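Local structure of probable oxidoreductase (Pseudomonas aeruginosa, 4B7X) at residues Ile7-Gln12 / Val102-Ile107; Val73-Gly78 / Asn97-Val102; Ala242-Cys247 / Ala273-Met278. The protein is probably an NADP-dependent oxidoreductase of the medium-chain dehydrogenase/reductase family, binding NADP through a Rossmann-type domain. All coordinates share one frame; numbering follows the deposited sequence.

Interaction 1 (Ile7-Gln12 / Val102-Ile107); sequences INRQYQ and VQDYFI
R9 lays the edge of its guanidinium against the carboxylate of D104, the two planes only 14° apart, so that the groups meet almost coplanar in a side-on salt bridge. NE of R9 reaches OD2 of D104 at 3.0 Å and NH2 of R9 reaches OD1 of D104 at 3.1 Å, each along a syn lone pair. A bend at chi3 (-61°) turns the otherwise extended arginine chain back onto the acid. OD2 of D104 also accepts the backbone N of R9 at 2.9 Å, this time from its anti side, so one carboxylate oxygen ties down both the main chain and the side chain of the same residue. A further charge partner, E314, takes NH1 of R9, leaving the guanidinium between two acids, which fixes its rotation; the arginine would in turn probably help to keep D104 ionised.

N8 sends its amide across with CG anti to the backbone N (chi1 178°). Its OD1 accepts the N of Y105 at 2.7 Å, with the donor well above the carbonyl plane, while ND2 gives a straighter bond, 3.2 Å long, to OE1 of Q103, which lies close to the plane of the N8 amide. Q103 is itself anchored through NE2 to the carbonyl of L100. At the other end, the N of Y11 bonds to the O of V102 at 2.8 Å, and CG1 of V102 lies at the edge of the Y11 ring, 3.8 Å from CB of Y11.

The contact fastens the N-terminal strand to the loop leading into strand 105-108 of the GroES-like domain. Strand 26-32 pairs with 7-13 to complete its two-stranded sheet, strand 41-49 packs beside Y105 and F106, and helix 316-320 covers Y11 and V102.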
loop_
_atom_site.group_PDB
_atom_site.type_symbol
_atom_site.label_atom_id
_atom_site.label_comp_id
_atom_site.label_asym_id
_atom_site.label_seq_id
_atom_site.Cartn_x
_atom_site.Cartn_y
_atom_site.Cartn_z
ATOM N N ILE H 7 10.852 -39.166 -27.651
ATOM C CA ILE H 7 10.864 -38.972 -26.198
ATOM C C ILE H 7 10.702 -37.496 -25.818
ATOM O O ILE H 7 11.284 -36.593 -26.440
ATOM C CB ILE H 7 12.101 -39.630 -25.510
ATOM C CG1 ILE H 7 11.702 -40.912 -24.774
ATOM C CG2 ILE H 7 12.731 -38.712 -24.470
ATOM C CD1 ILE H 7 11.237 -42.037 -25.666
ATOM N N ASN H 8 9.876 -37.276 -24.801
ATOM C CA ASN H 8 9.682 -35.961 -24.237
ATOM C C ASN H 8 10.279 -35.929 -22.831
ATOM O O ASN H 8 9.745 -36.517 -21.887
ATOM C CB ASN H 8 8.193 -35.578 -24.263
ATOM C CG ASN H 8 7.913 -34.214 -23.642
ATOM O OD1 ASN H 8 8.710 -33.272 -23.750
ATOM N ND2 ASN H 8 6.765 -34.106 -22.984
ATOM N N ARG H 9 11.423 -35.267 -22.714
ATOM C CA ARG H 9 12.062 -35.086 -21.416
ATOM C C ARG H 9 11.318 -34.015 -20.618
ATOM O O ARG H 9 10.889 -33.003 -21.171
ATOM C CB ARG H 9 13.526 -34.687 -21.581
ATOM C CG ARG H 9 14.380 -35.687 -22.348
ATOM C CD ARG H 9 15.768 -35.114 -22.594
ATOM N NE ARG H 9 15.716 -33.886 -23.393
ATOM C CZ ARG H 9 16.700 -32.996 -23.477
ATOM N NH1 ARG H 9 17.836 -33.184 -22.817
ATOM N NH2 ARG H 9 16.551 -31.912 -24.230
ATOM N N GLN H 10 11.169 -34.248 -19.317
ATOM C CA GLN H 10 10.445 -33.325 -18.452
ATOM C C GLN H 10 10.964 -33.322 -17.027
ATOM O O GLN H 10 11.245 -34.375 -16.448
ATOM C CB GLN H 10 8.938 -33.623 -18.473
ATOM C CG GLN H 10 8.558 -35.066 -18.164
ATOM C CD GLN H 10 7.087 -35.344 -18.386
ATOM O OE1 GLN H 10 6.516 -34.952 -19.398
ATOM N NE2 GLN H 10 6.462 -36.019 -17.429
ATOM N N TYR H 11 11.101 -32.126 -16.462
ATOM C CA TYR H 11 11.365 -32.012 -15.037
ATOM C C TYR H 11 10.041 -31.987 -14.294
ATOM O O TYR H 11 9.154 -31.188 -14.603
ATOM C CB TYR H 11 12.208 -30.777 -14.713
ATOM C CG TYR H 11 13.709 -31.018 -14.743
ATOM C CD1 TYR H 11 14.320 -31.818 -13.782
ATOM C CD2 TYR H 11 14.518 -30.425 -15.717
ATOM C CE1 TYR H 11 15.689 -32.038 -13.799
ATOM C CE2 TYR H 11 15.889 -30.643 -15.744
ATOM C CZ TYR H 11 16.465 -31.453 -14.783
ATOM O OH TYR H 11 17.822 -31.676 -14.782
ATOM N N GLN H 12 9.911 -32.899 -13.338
ATOM C CA GLN H 12 8.723 -33.020 -12.508
ATOM C C GLN H 12 9.008 -32.486 -11.115
ATOM O O GLN H 12 10.144 -32.560 -10.640
ATOM C CB GLN H 12 8.310 -34.490 -12.383
ATOM C CG GLN H 12 7.549 -35.059 -13.573
ATOM C CD GLN H 12 6.990 -36.455 -13.308
ATOM O OE1 GLN H 12 7.211 -37.043 -12.246
ATOM N NE2 GLN H 12 6.256 -36.987 -14.279
ATOM N N VAL H 102 8.488 -27.287 -18.099
ATOM C CA VAL H 102 9.901 -27.634 -18.187
ATOM C C VAL H 102 10.067 -29.018 -18.841
ATOM O O VAL H 102 10.300 -30.003 -18.169
ATOM C CB VAL H 102 10.581 -27.540 -16.804
ATOM C CG1 VAL H 102 12.091 -27.741 -16.913
ATOM C CG2 VAL H 102 10.300 -26.175 -16.185
ATOM N N GLN H 103 9.948 -29.053 -20.167
ATOM C CA GLN H 103 9.881 -30.297 -20.962
ATOM C C GLN H 103 10.180 -29.979 -22.438
ATOM O O GLN H 103 10.126 -28.819 -22.844
ATOM C CB GLN H 103 8.488 -30.935 -20.836
ATOM C CG GLN H 103 7.351 -30.006 -21.252
ATOM C CD GLN H 103 5.972 -30.603 -21.047
ATOM O OE1 GLN H 103 5.812 -31.818 -20.932
ATOM N NE2 GLN H 103 4.952 -29.737 -21.017
ATOM N N ASP H 104 10.488 -30.994 -23.245
ATOM C CA ASP H 104 10.752 -30.766 -24.675
ATOM C C ASP H 104 9.521 -30.362 -25.457
ATOM O O ASP H 104 9.624 -29.614 -26.433
ATOM C CB ASP H 104 11.312 -32.018 -25.345
ATOM C CG ASP H 104 12.717 -32.313 -24.935
ATOM O OD1 ASP H 104 13.597 -31.466 -25.202
ATOM O OD2 ASP H 104 12.932 -33.405 -24.370
ATOM N N TYR H 105 8.369 -30.890 -25.043
ATOM C CA TYR H 105 7.145 -30.765 -25.819
ATOM C C TYR H 105 5.948 -30.480 -24.945
ATOM O O TYR H 105 5.738 -31.163 -23.935
ATOM C CB TYR H 105 6.868 -32.060 -26.576
ATOM C CG TYR H 105 7.849 -32.356 -27.666
ATOM C CD1 TYR H 105 7.710 -31.778 -28.921
ATOM C CD2 TYR H 105 8.909 -33.229 -27.451
ATOM C CE1 TYR H 105 8.609 -32.054 -29.936
ATOM C CE2 TYR H 105 9.816 -33.511 -28.457
ATOM C CZ TYR H 105 9.662 -32.915 -29.691
ATOM O OH TYR H 105 10.562 -33.174 -30.689
ATOM N N PHE H 106 5.159 -29.488 -25.358
ATOM C CA PHE H 106 3.869 -29.198 -24.717
ATOM C C PHE H 106 2.710 -29.822 -25.472
ATOM O O PHE H 106 2.614 -29.685 -26.689
ATOM C CB PHE H 106 3.624 -27.691 -24.612
ATOM C CG PHE H 106 2.239 -27.328 -24.122
ATOM C CD1 PHE H 106 1.916 -27.421 -22.767
ATOM C CD2 PHE H 106 1.257 -26.891 -25.014
ATOM C CE1 PHE H 106 0.645 -27.084 -22.310
ATOM C CE2 PHE H 106 -0.016 -26.550 -24.566
ATOM C CZ PHE H 106 -0.318 -26.640 -23.210
ATOM N N ILE H 107 1.828 -30.481 -24.727
ATOM C CA ILE H 107 0.532 -30.947 -25.226
ATOM C C ILE H 107 -0.570 -30.460 -24.283
ATOM O O ILE H 107 -0.526 -30.754 -23.081
ATOM C CB ILE H 107 0.477 -32.488 -25.310
ATOM C CG1 ILE H 107 1.483 -32.991 -26.351
ATOM C CG2 ILE H 107 -0.949 -32.968 -25.598
ATOM C CD1 ILE H 107 1.607 -34.494 -26.435
#

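Interaction 2 (Val73-Gly78 / Asn97-Val102); sequences VMRALG and NGALGV
Segments 73-78 and 97-102 run roughly antiparallel, their end-to-end directions 145° apart, and join strand 77-85 to the loop after strand 95-97 in the GroES-like domain of a medium-chain dehydrogenase/reductase. G78 and G98 form a hydrogen-bonded antiparallel pair, N of G78 to O of G98 2.8 Å and N of G98 to O of G78 3.0 Å. Beyond it the chain leaves regular pairing through an inverse gamma turn centred on A99. The O of A76 accepts a nearly straight bond from the N of G101 at 2.8 Å and a weak, bent one from the N of L100. Farther along, N of V102 bonds to O of M74 at 2.9 Å.

Among the side chains, V102 packs against two neighbours: its CG2 rests 3.5 Å from CB of A76, while the valine lies alongside M74, pointing the same way. M54 of helix 53-57 packs against both M74 and A76. L77 turns CD2 over the backbone of G98. On the face away from the L77 side chain, L100 lies close over the main chain of G78, its CD1 3.2 Å from the C of that glycine.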
loop_
_atom_site.group_PDB
_atom_site.type_symbol
_atom_site.label_atom_id
_atom_site.label_comp_id
_atom_site.label_asym_id
_atom_site.label_seq_id
_atom_site.Cartn_x
_atom_site.Cartn_y
_atom_site.Cartn_z
ATOM N N VAL H 73 4.594 -31.939 -14.365
ATOM C CA VAL H 73 5.689 -31.253 -15.024
ATOM C C VAL H 73 5.830 -29.871 -14.397
ATOM O O VAL H 73 4.830 -29.250 -14.068
ATOM C CB VAL H 73 5.407 -31.119 -16.535
ATOM C CG1 VAL H 73 6.559 -30.418 -17.253
ATOM C CG2 VAL H 73 5.140 -32.487 -17.141
ATOM N N MET H 74 7.061 -29.402 -14.210
ATOM C CA MET H 74 7.294 -28.091 -13.602
ATOM C C MET H 74 6.722 -26.977 -14.481
ATOM O O MET H 74 6.863 -27.007 -15.699
ATOM C CB MET H 74 8.786 -27.878 -13.336
ATOM C CG MET H 74 9.154 -26.494 -12.816
ATOM S SD MET H 74 8.375 -26.033 -11.255
ATOM C CE MET H 74 9.328 -24.566 -10.847
ATOM N N ARG H 75 6.046 -26.018 -13.861
ATOM C CA ARG H 75 5.456 -24.903 -14.586
ATOM C C ARG H 75 6.534 -24.010 -15.210
ATOM O O ARG H 75 7.538 -23.686 -14.564
ATOM C CB ARG H 75 4.574 -24.078 -13.637
ATOM C CG ARG H 75 3.857 -22.919 -14.308
ATOM C CD ARG H 75 2.717 -22.351 -13.477
ATOM N NE ARG H 75 2.106 -21.241 -14.203
ATOM C CZ ARG H 75 1.110 -21.367 -15.079
ATOM N NH1 ARG H 75 0.580 -22.561 -15.329
ATOM N NH2 ARG H 75 0.635 -20.294 -15.699
ATOM N N ALA H 76 6.319 -23.617 -16.461
ATOM C CA ALA H 76 7.243 -22.725 -17.151
ATOM C C ALA H 76 6.614 -22.056 -18.355
ATOM O O ALA H 76 5.957 -22.698 -19.178
ATOM C CB ALA H 76 8.507 -23.465 -17.565
ATOM N N LEU H 77 6.819 -20.751 -18.453
ATOM C CA LEU H 77 6.448 -20.028 -19.658
ATOM C C LEU H 77 7.530 -20.302 -20.703
ATOM O O LEU H 77 8.686 -20.525 -20.354
ATOM C CB LEU H 77 6.350 -18.531 -19.377
ATOM C CG LEU H 77 5.206 -18.084 -18.467
ATOM C CD1 LEU H 77 5.485 -16.673 -17.964
ATOM C CD2 LEU H 77 3.871 -18.161 -19.197
ATOM N N GLY H 78 7.166 -20.296 -21.977
ATOM C CA GLY H 78 8.134 -20.614 -23.007
ATOM C C GLY H 78 7.677 -20.162 -24.366
ATOM O O GLY H 78 6.553 -19.691 -24.524
ATOM N N ASN H 97 3.881 -18.193 -27.659
ATOM C CA ASN H 97 4.268 -17.950 -26.291
ATOM C C ASN H 97 3.179 -18.543 -25.403
ATOM O O ASN H 97 1.998 -18.279 -25.609
ATOM C CB ASN H 97 4.389 -16.445 -26.068
ATOM C CG ASN H 97 4.839 -16.098 -24.669
ATOM O OD1 ASN H 97 4.167 -16.419 -23.695
ATOM N ND2 ASN H 97 5.971 -15.430 -24.564
ATOM N N GLY H 98 3.562 -19.346 -24.421
ATOM C CA GLY H 98 2.571 -20.034 -23.613
ATOM C C GLY H 98 3.187 -20.696 -22.414
ATOM O O GLY H 98 4.401 -20.632 -22.212
ATOM N N ALA H 99 2.346 -21.330 -21.604
ATOM C CA ALA H 99 2.830 -22.047 -20.437
ATOM C C ALA H 99 3.226 -23.438 -20.902
ATOM O O ALA H 99 2.409 -24.360 -20.892
ATOM C CB ALA H 99 1.763 -22.112 -19.356
ATOM N N LEU H 100 4.484 -23.578 -21.323
ATOM C CA LEU H 100 4.906 -24.786 -22.034
ATOM C C LEU H 100 5.489 -25.831 -21.100
ATOM O O LEU H 100 5.559 -26.997 -21.454
ATOM C CB LEU H 100 5.857 -24.456 -23.203
ATOM C CG LEU H 100 5.361 -23.455 -24.263
ATOM C CD1 LEU H 100 6.465 -23.049 -25.237
ATOM C CD2 LEU H 100 4.139 -23.969 -25.032
ATOM N N GLY H 101 5.878 -25.423 -19.901
ATOM C CA GLY H 101 6.383 -26.362 -18.895
ATOM C C GLY H 101 7.845 -26.728 -19.119
ATOM O O GLY H 101 8.384 -26.503 -20.195
ATOM N N VAL H 102 8.488 -27.287 -18.099
ATOM C CA VAL H 102 9.901 -27.634 -18.187
ATOM C C VAL H 102 10.067 -29.018 -18.841
ATOM O O VAL H 102 10.300 -30.003 -18.169
ATOM C CB VAL H 102 10.581 -27.540 -16.804
ATOM C CG1 VAL H 102 12.091 -27.741 -16.913
ATOM C CG2 VAL H 102 10.300 -26.175 -16.185
#

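Interaction 3 (Ala242-Cys247 / Ala273-Met278); sequences ARIVLC and ARMEGM. With NAP (NADP nicotinamide-adenine-dinucleotide phosphate), chain T.
This is a parallel strand pairing at one end of the six-stranded Rossmann sheet, where strands 242-246 and 274-277 of a beta-alpha-beta unit lie side by side. Their axes come within 4.5 Å and their directions differ by 19°. The N of I244 bonds to the O of R274 at 2.7 Å, the N of E276 to the O of I244 at 2.9 Å.

On one face M275, extended as far as SD, crosses both neighbours. Its CG lies 3.7 Å from CG of L246, and the turn at chi3 (-85°) brings CE to within 3.8 Å of CG2 of I244; L231 and L235 of helix 228-235 cover this methionine. On the other face NH1 of R274 comes 4.1 Å from CG of R243, the charged groups staying apart; an acid answers each, E151 for R243 and E276 of the second subunit for R274. Strand 274-277 pairs antiparallel with that subunit, continuing the sheet across the dimer interface.

Past the strand ends, carboxamide N7N of NADP donates to the O of C247 at 3.0 Å and also to the O of M278, whose position is less sure, and SG of C247 lies 3.5 Å from nicotinamide C2N.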
loop_
_atom_site.group_PDB
_atom_site.type_symbol
_atom_site.label_atom_id
_atom_site.label_comp_id
_atom_site.label_asym_id
_atom_site.label_seq_id
_atom_site.Cartn_x
_atom_site.Cartn_y
_atom_site.Cartn_z
ATOM N N ALA H 242 3.673 9.621 -3.073
ATOM C CA ALA H 242 4.450 8.611 -3.782
ATOM C C ALA H 242 3.595 7.360 -4.062
ATOM O O ALA H 242 2.621 7.094 -3.340
ATOM C CB ALA H 242 5.677 8.225 -2.966
ATOM N N ARG H 243 3.967 6.625 -5.111
ATOM C CA ARG H 243 3.398 5.325 -5.413
ATOM C C ARG H 243 4.488 4.254 -5.301
ATOM O O ARG H 243 5.545 4.352 -5.942
ATOM C CB ARG H 243 2.765 5.299 -6.818
ATOM C CG ARG H 243 1.435 6.053 -6.946
ATOM C CD ARG H 243 1.646 7.559 -7.042
ATOM N NE ARG H 243 2.199 7.909 -8.339
ATOM C CZ ARG H 243 3.017 8.928 -8.594
ATOM N NH1 ARG H 243 3.420 9.761 -7.645
ATOM N NH2 ARG H 243 3.418 9.110 -9.831
ATOM N N ILE H 244 4.236 3.265 -4.451
ATOM C CA ILE H 244 5.069 2.074 -4.374
ATOM C C ILE H 244 4.384 0.911 -5.100
ATOM O O ILE H 244 3.359 0.377 -4.646
ATOM C CB ILE H 244 5.381 1.694 -2.911
ATOM C CG1 ILE H 244 6.199 2.801 -2.256
ATOM C CG2 ILE H 244 6.139 0.372 -2.846
ATOM C CD1 ILE H 244 6.294 2.686 -0.754
ATOM N N VAL H 245 4.943 0.534 -6.239
ATOM C CA VAL H 245 4.442 -0.625 -6.962
ATOM C C VAL H 245 5.048 -1.918 -6.408
ATOM O O VAL H 245 6.259 -2.150 -6.532
ATOM C CB VAL H 245 4.702 -0.513 -8.471
ATOM C CG1 VAL H 245 4.081 -1.692 -9.205
ATOM C CG2 VAL H 245 4.142 0.794 -9.012
ATOM N N LEU H 246 4.207 -2.759 -5.799
ATOM C CA LEU H 246 4.658 -4.083 -5.354
ATOM C C LEU H 246 4.611 -5.086 -6.492
ATOM O O LEU H 246 3.564 -5.689 -6.789
ATOM C CB LEU H 246 3.827 -4.611 -4.191
ATOM C CG LEU H 246 3.956 -3.985 -2.809
ATOM C CD1 LEU H 246 3.317 -4.938 -1.804
ATOM C CD2 LEU H 246 5.393 -3.654 -2.404
ATOM N N CYS H 247 5.745 -5.274 -7.132
ATOM C CA CYS H 247 5.834 -6.221 -8.235
ATOM C C CYS H 247 6.358 -7.572 -7.733
ATOM O O CYS H 247 5.855 -8.615 -8.127
ATOM C CB CYS H 247 6.708 -5.648 -9.349
ATOM S SG CYS H 247 6.976 -6.738 -10.765
ATOM N N ALA H 273 0.859 8.260 0.752
ATOM C CA ALA H 273 1.328 7.534 -0.407
ATOM C C ALA H 273 0.568 6.222 -0.545
ATOM O O ALA H 273 -0.108 5.783 0.378
ATOM C CB ALA H 273 2.828 7.273 -0.274
ATOM N N ARG H 274 0.709 5.588 -1.697
ATOM C CA ARG H 274 -0.009 4.366 -1.985
ATOM C C ARG H 274 0.981 3.236 -2.266
ATOM O O ARG H 274 1.933 3.435 -3.015
ATOM C CB ARG H 274 -0.917 4.611 -3.194
ATOM C CG ARG H 274 -1.540 3.382 -3.824
ATOM C CD ARG H 274 -2.127 3.730 -5.189
ATOM N NE ARG H 274 -3.150 4.765 -5.085
ATOM C CZ ARG H 274 -3.384 5.693 -6.010
ATOM N NH1 ARG H 274 -2.664 5.737 -7.129
ATOM N NH2 ARG H 274 -4.340 6.592 -5.811
ATOM N N MET H 275 0.749 2.070 -1.659
ATOM C CA MET H 275 1.481 0.841 -1.991
ATOM C C MET H 275 0.499 -0.156 -2.605
ATOM O O MET H 275 -0.508 -0.510 -1.992
ATOM C CB MET H 275 2.151 0.266 -0.735
ATOM C CG MET H 275 2.939 -1.027 -0.923
ATOM S SD MET H 275 3.644 -1.625 0.639
ATOM C CE MET H 275 5.169 -0.694 0.690
ATOM N N GLU H 276 0.780 -0.599 -3.818
ATOM C CA GLU H 276 -0.153 -1.443 -4.560
ATOM C C GLU H 276 0.527 -2.609 -5.276
ATOM O O GLU H 276 1.558 -2.429 -5.932
ATOM C CB GLU H 276 -0.969 -0.596 -5.552
ATOM C CG GLU H 276 -1.963 -1.411 -6.351
ATOM C CD GLU H 276 -2.957 -0.593 -7.141
ATOM O OE1 GLU H 276 -3.052 0.640 -6.970
ATOM O OE2 GLU H 276 -3.676 -1.210 -7.948
ATOM N N GLY H 277 -0.066 -3.800 -5.129
ATOM C CA GLY H 277 0.402 -5.034 -5.784
ATOM C C GLY H 277 -0.246 -5.234 -7.138
ATOM O O GLY H 277 -1.280 -4.653 -7.440
ATOM N N MET H 278 0.384 -6.039 -7.980
ATOM C CA MET H 278 -0.146 -6.317 -9.302
ATOM C C MET H 278 0.333 -7.676 -9.768
ATOM O O MET H 278 1.311 -8.209 -9.244
ATOM C CB MET H 278 0.261 -5.222 -10.302
ATOM C CG MET H 278 1.765 -5.143 -10.567
ATOM S SD MET H 278 2.296 -6.370 -11.776
ATOM C CE MET H 278 1.535 -5.715 -13.260
HETATM P PA NAP T . 15.541 -10.567 -12.544
HETATM O O1A NAP T . 15.953 -10.385 -14.084
HETATM O O2A NAP T . 15.402 -9.247 -11.879
HETATM O O5B NAP T . 16.573 -11.540 -11.822
HETATM C C5B NAP T . 16.528 -11.602 -10.390
HETATM C C4B NAP T . 17.382 -10.487 -9.759
HETATM O O4B NAP T . 16.953 -10.313 -8.395
HETATM C C3B NAP T . 18.845 -10.942 -9.629
HETATM O O3B NAP T . 19.577 -10.611 -10.832
HETATM C C2B NAP T . 19.346 -10.112 -8.458
HETATM O O2B NAP T . 19.809 -8.883 -8.974
HETATM C C1B NAP T . 18.091 -9.763 -7.663
HETATM N N9A NAP T . 18.126 -10.373 -6.334
HETATM C C8A NAP T . 18.016 -11.679 -6.057
HETATM N N7A NAP T . 18.071 -11.853 -4.732
HETATM C C5A NAP T . 18.207 -10.653 -4.176
HETATM C C6A NAP T . 18.320 -10.213 -2.870
HETATM N N6A NAP T . 18.294 -11.086 -1.874
HETATM N N1A NAP T . 18.456 -8.901 -2.625
HETATM C C2A NAP T . 18.479 -8.023 -3.619
HETATM N N3A NAP T . 18.371 -8.400 -4.886
HETATM C C4A NAP T . 18.238 -9.710 -5.188
HETATM O O3 NAP T . 14.124 -11.331 -12.513
HETATM P PN NAP T . 12.817 -10.614 -13.122
HETATM O O1N NAP T . 12.219 -11.586 -14.050
HETATM O O2N NAP T . 13.111 -9.246 -13.626
HETATM O O5D NAP T . 11.969 -10.557 -11.774
HETATM C C5D NAP T . 12.023 -9.417 -10.928
HETATM C C4D NAP T . 10.857 -9.391 -9.916
HETATM O O4D NAP T . 9.564 -9.223 -10.576
HETATM C C3D NAP T . 10.765 -10.680 -9.102
HETATM O O3D NAP T . 10.420 -10.284 -7.793
HETATM C C2D NAP T . 9.589 -11.438 -9.730
HETATM O O2D NAP T . 8.952 -12.294 -8.762
HETATM C C1D NAP T . 8.672 -10.282 -10.069
HETATM N N1N NAP T . 7.664 -10.532 -11.112
HETATM C C2N NAP T . 6.355 -10.158 -10.806
HETATM C C3N NAP T . 5.333 -10.344 -11.723
HETATM C C7N NAP T . 3.914 -9.906 -11.323
HETATM O O7N NAP T . 2.998 -9.935 -12.134
HETATM N N7N NAP T . 3.789 -9.431 -10.078
HETATM C C4N NAP T . 5.634 -10.893 -12.975
HETATM C C5N NAP T . 6.950 -11.263 -13.294
HETATM C C6N NAP T . 7.973 -11.083 -12.369
HETATM P P2B NAP T . 21.139 -8.202 -8.375
HETATM O O1X NAP T . 21.010 -8.288 -6.776
HETATM O O2X NAP T . 22.349 -9.182 -8.810
HETATM O O3X NAP T . 21.297 -6.845 -8.920
#

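In the fold
Interactions 1 and 2 form one continuous piece of the GroES-like domain. Their centres lie about 9 Å apart, they share V102, and interaction 2 is nested inside the chain loop that interaction 1 closes. They meet directly where O of Y11 probably accepts a hydrogen bond from N of M74, 2.8 Å away, and F106 packs on A99 and L100. Interaction 3, in the Rossmann domain across the chain's centre, has its centre about 37 Å from that of interaction 1 and about 29 Å from that of interaction 2. The nicotinamide end of NADP lies between interactions 2 and 3: interaction 3 binds its carboxamide, while the L77 side chain stays about 7 Å from the same cofactor.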